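PDB 2V8T: manganese-containing pseudocatalase from Thermus thermophilus, which probably breaks down hydrogen peroxide to water and oxygen at a centre of two manganese ions. Local coordinates for residues F152-Y166 with M207-E220. Numbering follows the deposited sequence.
Sequences FFLEVAARTHKLRVY and MLPIPKIDNSKIPE. With MN (manganese (II) ion), chain D.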
loop_
_atom_site.group_PDB
_atom_site.type_symbol
_atom_site.label_atom_id
_atom_site.label_comp_id
_atom_site.label_asym_id
_atom_site.label_seq_id
_atom_site.Cartn_x
_atom_site.Cartn_y
_atom_site.Cartn_z
ATOM N N PHE A 152 17.135 -6.521 -18.906
ATOM C CA PHE A 152 17.144 -5.890 -20.247
ATOM C C PHE A 152 15.885 -5.044 -20.418
ATOM O O PHE A 152 15.932 -3.878 -20.805
ATOM C CB PHE A 152 17.261 -7.008 -21.288
ATOM C CG PHE A 152 17.298 -6.497 -22.709
ATOM C CD1 PHE A 152 18.480 -6.089 -23.297
ATOM C CD2 PHE A 152 16.138 -6.419 -23.456
ATOM C CE1 PHE A 152 18.516 -5.631 -24.605
ATOM C CE2 PHE A 152 16.162 -5.956 -24.769
ATOM C CZ PHE A 152 17.355 -5.586 -25.334
ATOM N N PHE A 153 14.724 -5.674 -20.116
ATOM C CA PHE A 153 13.442 -4.936 -20.135
ATOM C C PHE A 153 13.485 -3.716 -19.214
ATOM O O PHE A 153 13.069 -2.626 -19.586
ATOM C CB PHE A 153 12.309 -5.887 -19.751
ATOM C CG PHE A 153 11.044 -5.150 -19.437
ATOM C CD1 PHE A 153 10.312 -4.516 -20.447
ATOM C CD2 PHE A 153 10.616 -4.992 -18.140
ATOM C CE1 PHE A 153 9.216 -3.726 -20.142
ATOM C CE2 PHE A 153 9.465 -4.226 -17.869
ATOM C CZ PHE A 153 8.792 -3.578 -18.901
ATOM N N LEU A 154 13.983 -3.913 -17.978
ATOM C CA LEU A 154 13.984 -2.838 -16.988
ATOM C C LEU A 154 14.740 -1.639 -17.538
ATOM O O LEU A 154 14.319 -0.489 -17.373
ATOM C CB LEU A 154 14.652 -3.244 -15.689
ATOM C CG LEU A 154 14.134 -2.813 -14.327
ATOM C CD1 LEU A 154 15.261 -3.094 -13.259
ATOM C CD2 LEU A 154 13.408 -1.479 -14.305
ATOM N N GLU A 155 15.916 -1.852 -18.148
ATOM C CA GLU A 155 16.668 -0.751 -18.660
ATOM C C GLU A 155 15.955 0.002 -19.757
ATOM O O GLU A 155 16.024 1.234 -19.815
ATOM C CB GLU A 155 18.085 -1.179 -19.125
ATOM C CG GLU A 155 18.994 -1.572 -17.975
ATOM C CD GLU A 155 19.533 -0.428 -17.128
ATOM O OE1 GLU A 155 19.686 0.715 -17.610
ATOM O OE2 GLU A 155 19.963 -0.686 -15.957
ATOM N N VAL A 156 15.297 -0.706 -20.689
ATOM C CA VAL A 156 14.616 0.014 -21.774
ATOM C C VAL A 156 13.303 0.662 -21.293
ATOM O O VAL A 156 12.926 1.715 -21.823
ATOM C CB VAL A 156 14.476 -0.829 -23.041
ATOM C CG1 VAL A 156 15.852 -1.124 -23.626
ATOM C CG2 VAL A 156 13.668 -2.101 -22.854
ATOM N N ALA A 157 12.629 0.077 -20.309
ATOM C CA ALA A 157 11.468 0.738 -19.701
ATOM C C ALA A 157 11.927 2.025 -18.968
ATOM O O ALA A 157 11.323 3.089 -19.111
ATOM C CB ALA A 157 10.764 -0.216 -18.751
ATOM N N ALA A 158 13.017 1.914 -18.214
ATOM C CA ALA A 158 13.582 3.086 -17.535
ATOM C C ALA A 158 13.978 4.153 -18.547
ATOM O O ALA A 158 13.761 5.343 -18.325
ATOM C CB ALA A 158 14.775 2.678 -16.686
ATOM N N ARG A 159 14.572 3.743 -19.665
ATOM C CA ARG A 159 14.936 4.683 -20.722
ATOM C C ARG A 159 13.712 5.422 -21.244
ATOM O O ARG A 159 13.733 6.627 -21.483
ATOM C CB ARG A 159 15.617 3.954 -21.875
ATOM C CG ARG A 159 16.135 4.897 -22.943
ATOM C CD ARG A 159 16.341 4.228 -24.240
ATOM N NE ARG A 159 16.980 5.117 -25.209
ATOM C CZ ARG A 159 16.607 5.251 -26.468
ATOM N NH1 ARG A 159 15.613 4.552 -26.972
ATOM N NH2 ARG A 159 17.206 6.146 -27.241
ATOM N N THR A 160 12.620 4.674 -21.455
ATOM C CA THR A 160 11.392 5.250 -21.962
ATOM C C THR A 160 10.879 6.343 -21.001
ATOM O O THR A 160 10.463 7.424 -21.421
ATOM C CB THR A 160 10.332 4.126 -22.176
ATOM O OG1 THR A 160 10.856 3.202 -23.112
ATOM C CG2 THR A 160 9.075 4.689 -22.724
ATOM N N HIS A 161 10.906 6.053 -19.688
ATOM C CA HIS A 161 10.506 7.053 -18.709
ATOM C C HIS A 161 11.425 8.272 -18.749
ATOM O O HIS A 161 10.966 9.412 -18.653
ATOM C CB HIS A 161 10.423 6.479 -17.303
ATOM C CG HIS A 161 9.259 5.569 -17.093
ATOM N ND1 HIS A 161 8.551 4.870 -18.038
ATOM C CD2 HIS A 161 8.700 5.349 -15.894
ATOM C CE1 HIS A 161 7.568 4.203 -17.347
ATOM N NE2 HIS A 161 7.657 4.546 -16.077
ATOM N N LYS A 162 12.737 8.043 -18.854
ATOM C CA LYS A 162 13.672 9.179 -18.934
ATOM C C LYS A 162 13.372 10.058 -20.138
ATOM O O LYS A 162 13.407 11.277 -20.034
ATOM C CB LYS A 162 15.133 8.712 -18.890
ATOM C CG LYS A 162 15.525 8.123 -17.531
ATOM C CD LYS A 162 16.965 8.266 -17.185
ATOM C CE LYS A 162 17.340 7.703 -15.825
ATOM N NZ LYS A 162 17.151 6.215 -15.663
ATOM N N LEU A 163 13.130 9.437 -21.300
ATOM C CA LEU A 163 12.813 10.190 -22.508
ATOM C C LEU A 163 11.545 11.041 -22.306
ATOM O O LEU A 163 11.491 12.202 -22.720
ATOM C CB LEU A 163 12.619 9.262 -23.695
ATOM C CG LEU A 163 13.905 8.624 -24.238
ATOM C CD1 LEU A 163 13.545 7.418 -25.116
ATOM C CD2 LEU A 163 14.721 9.617 -25.032
ATOM N N ARG A 164 10.513 10.434 -21.726
ATOM C CA ARG A 164 9.258 11.182 -21.553
ATOM C C ARG A 164 9.422 12.342 -20.576
ATOM O O ARG A 164 8.938 13.439 -20.830
ATOM C CB ARG A 164 8.149 10.226 -21.109
ATOM C CG ARG A 164 7.757 9.271 -22.232
ATOM C CD ARG A 164 6.898 8.112 -21.720
ATOM N NE ARG A 164 6.501 7.271 -22.846
ATOM C CZ ARG A 164 5.771 6.167 -22.718
ATOM N NH1 ARG A 164 5.504 5.659 -21.539
ATOM N NH2 ARG A 164 5.393 5.542 -23.821
ATOM N N VAL A 165 10.155 12.133 -19.462
ATOM C CA VAL A 165 10.380 13.233 -18.538
ATOM C C VAL A 165 11.224 14.308 -19.219
ATOM O O VAL A 165 10.995 15.515 -19.032
ATOM C CB VAL A 165 11.014 12.729 -17.236
ATOM C CG1 VAL A 165 11.449 13.889 -16.336
ATOM C CG2 VAL A 165 10.012 11.849 -16.474
ATOM N N TYR A 166 12.233 13.927 -20.018
ATOM C CA TYR A 166 13.016 14.887 -20.774
ATOM C C TYR A 166 12.129 15.799 -21.593
ATOM O O TYR A 166 12.343 17.008 -21.718
ATOM C CB TYR A 166 14.007 14.134 -21.685
ATOM C CG TYR A 166 14.873 15.043 -22.500
ATOM C CD1 TYR A 166 14.461 15.476 -23.732
ATOM C CD2 TYR A 166 16.151 15.426 -22.068
ATOM C CE1 TYR A 166 15.259 16.308 -24.500
ATOM C CE2 TYR A 166 16.959 16.239 -22.818
ATOM C CZ TYR A 166 16.489 16.692 -24.045
ATOM O OH TYR A 166 17.261 17.515 -24.861
ATOM N N MET A 207 17.586 -5.748 -31.067
ATOM C CA MET A 207 16.306 -5.111 -30.780
ATOM C C MET A 207 16.455 -3.643 -30.439
ATOM O O MET A 207 15.488 -2.898 -30.454
ATOM C CB MET A 207 15.605 -5.846 -29.447
ATOM C CG MET A 207 14.121 -5.795 -29.514
ATOM S SD MET A 207 13.472 -6.643 -28.163
ATOM C CE MET A 207 13.630 -8.300 -28.749
ATOM N N LEU A 208 17.660 -3.212 -30.065
ATOM C CA LEU A 208 17.879 -1.851 -29.606
ATOM C C LEU A 208 17.949 -0.903 -30.810
ATOM O O LEU A 208 18.429 -1.301 -31.887
ATOM C CB LEU A 208 19.167 -1.769 -28.787
ATOM C CG LEU A 208 19.157 -2.636 -27.517
ATOM C CD1 LEU A 208 20.540 -2.699 -26.866
ATOM C CD2 LEU A 208 18.116 -2.151 -26.496
ATOM N N PRO A 209 17.568 0.361 -30.649
ATOM C CA PRO A 209 17.038 0.953 -29.412
ATOM C C PRO A 209 15.518 0.658 -29.264
ATOM O O PRO A 209 14.793 0.473 -30.237
ATOM C CB PRO A 209 17.296 2.437 -29.616
ATOM C CG PRO A 209 17.128 2.631 -31.117
ATOM C CD PRO A 209 17.742 1.381 -31.702
ATOM N N ILE A 210 15.097 0.717 -28.012
ATOM C CA ILE A 210 13.700 0.731 -27.601
ATOM C C ILE A 210 13.514 1.956 -26.697
ATOM O O ILE A 210 14.278 2.114 -25.752
ATOM C CB ILE A 210 13.323 -0.535 -26.824
ATOM C CG1 ILE A 210 13.501 -1.777 -27.691
ATOM C CG2 ILE A 210 11.901 -0.430 -26.299
ATOM C CD1 ILE A 210 13.489 -3.086 -26.883
ATOM N N PRO A 211 12.488 2.800 -26.937
ATOM C CA PRO A 211 11.739 2.908 -28.181
ATOM C C PRO A 211 12.676 3.166 -29.361
ATOM O O PRO A 211 13.884 3.389 -29.174
ATOM C CB PRO A 211 10.850 4.156 -27.948
ATOM C CG PRO A 211 10.824 4.306 -26.437
ATOM C CD PRO A 211 12.198 3.910 -26.018
ATOM N N LYS A 212 12.112 3.123 -30.573
ATOM C CA LYS A 212 12.924 3.234 -31.788
ATOM C C LYS A 212 13.213 4.682 -32.096
ATOM O O LYS A 212 12.694 5.320 -33.037
ATOM C CB LYS A 212 12.284 2.474 -32.934
ATOM C CG LYS A 212 13.201 2.296 -34.118
ATOM C CD LYS A 212 14.428 1.401 -33.839
ATOM C CE LYS A 212 14.127 -0.065 -33.622
ATOM N NZ LYS A 212 13.344 -0.596 -34.639
ATOM N N ILE A 213 14.069 5.258 -31.252
ATOM C CA ILE A 213 14.567 6.622 -31.344
ATOM C C ILE A 213 15.999 6.534 -30.850
ATOM O O ILE A 213 16.296 5.859 -29.851
ATOM C CB ILE A 213 13.754 7.628 -30.511
ATOM C CG1 ILE A 213 14.293 9.037 -30.725
ATOM C CG2 ILE A 213 13.627 7.223 -29.010
ATOM C CD1 ILE A 213 13.468 10.143 -30.055
ATOM N N ASP A 214 16.914 7.170 -31.576
ATOM C CA ASP A 214 18.319 7.146 -31.220
ATOM C C ASP A 214 18.626 8.215 -30.140
ATOM O O ASP A 214 18.126 9.335 -30.214
ATOM C CB ASP A 214 19.209 7.339 -32.429
ATOM C CG ASP A 214 19.026 6.253 -33.426
ATOM O OD1 ASP A 214 18.807 5.084 -33.083
ATOM O OD2 ASP A 214 19.193 6.596 -34.619
ATOM N N ASN A 215 19.519 7.856 -29.243
ATOM C CA ASN A 215 20.020 8.827 -28.281
ATOM C C ASN A 215 20.620 10.053 -28.970
ATOM O O ASN A 215 20.622 11.147 -28.381
ATOM C CB ASN A 215 21.050 8.213 -27.343
ATOM C CG ASN A 215 20.426 7.367 -26.214
ATOM O OD1 ASN A 215 19.263 7.460 -25.889
ATOM N ND2 ASN A 215 21.297 6.665 -25.546
ATOM N N SER A 216 21.101 9.908 -30.203
ATOM C CA SER A 216 21.639 11.054 -30.940
ATOM C C SER A 216 20.618 12.169 -31.170
ATOM O O SER A 216 21.032 13.305 -31.477
ATOM C CB SER A 216 22.224 10.573 -32.285
ATOM O OG SER A 216 21.208 10.049 -33.093
ATOM N N LYS A 217 19.318 11.884 -31.036
ATOM C CA LYS A 217 18.284 12.901 -31.191
ATOM C C LYS A 217 18.072 13.733 -29.934
ATOM O O LYS A 217 17.293 14.701 -29.954
ATOM C CB LYS A 217 16.958 12.240 -31.571
ATOM C CG LYS A 217 17.028 11.487 -32.864
ATOM C CD LYS A 217 17.563 12.286 -34.044
ATOM C CE LYS A 217 17.889 11.392 -35.272
ATOM N NZ LYS A 217 18.544 12.173 -36.375
ATOM N N ILE A 218 18.760 13.387 -28.850
ATOM C CA ILE A 218 18.647 14.108 -27.605
ATOM C C ILE A 218 20.005 14.854 -27.458
ATOM O O ILE A 218 21.028 14.211 -27.268
ATOM C CB ILE A 218 18.457 13.129 -26.437
ATOM C CG1 ILE A 218 17.216 12.230 -26.661
ATOM C CG2 ILE A 218 18.403 13.921 -25.123
ATOM C CD1 ILE A 218 15.905 13.001 -26.851
ATOM N N PRO A 219 20.022 16.184 -27.582
ATOM C CA PRO A 219 21.321 16.879 -27.707
ATOM C C PRO A 219 22.324 16.581 -26.580
ATOM O O PRO A 219 23.514 16.393 -26.842
ATOM C CB PRO A 219 20.919 18.347 -27.773
ATOM C CG PRO A 219 19.563 18.370 -28.255
ATOM C CD PRO A 219 18.890 17.093 -27.888
ATOM N N GLU A 220 21.856 16.512 -25.334
ATOM C CA GLU A 220 22.792 16.260 -24.247
ATOM C C GLU A 220 23.352 14.852 -24.323
ATOM O O GLU A 220 24.543 14.612 -24.030
ATOM C CB GLU A 220 22.103 16.527 -22.912
ATOM C CG GLU A 220 21.745 17.983 -22.662
ATOM C CD GLU A 220 20.519 18.486 -23.354
ATOM O OE1 GLU A 220 19.750 17.678 -23.967
ATOM O OE2 GLU A 220 20.321 19.731 -23.343
HETATM MN MN MN D . 20.894 1.278 -15.579
HETATM O O HOH W 1 19.624 2.452 -14.252
#
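The CA atoms of V156 and I210 are the closest pair, 5.9 Å apart, where the mostly irregular segment 207-220 runs along one side of helix 152-166. At one end, CD2 of L208 lies 3.7 Å from CZ of F152 and also meets CG1 of V156, an apolar strip of branched and aromatic carbons. With CG anti to the backbone N (chi1 -175°) and the chain extended, R159 sends its guanidinium into the bend of the loop, where a planar head with five N-H groups can serve several oxygens around its edge. NH1 and NH2 both grip O of I213, NH2 at 2.8 Å; NH2 also holds the amide acceptor OD1 of N215 at 2.8 Å, nearly straight at 166°. NH1 reaches O of I210 at 3.0 Å from above that carbonyl plane. L163, on the same helix, lays CD1 over the guanidinium, and its methyls touch P211, I213 and I218. Y166 offers a ring face to CG2 of I218 (CH-pi, 3.8 Å from the centroid) and a hydroxyl to the syn lone pair of E220 OE1, 2.6 Å away. A single buried guanidinium thus takes up the backbone oxygens of I210 and I213 and the N215 amide oxygen, tying the loop ahead of helix 219-226 to the helix whose E155 chelates manganese.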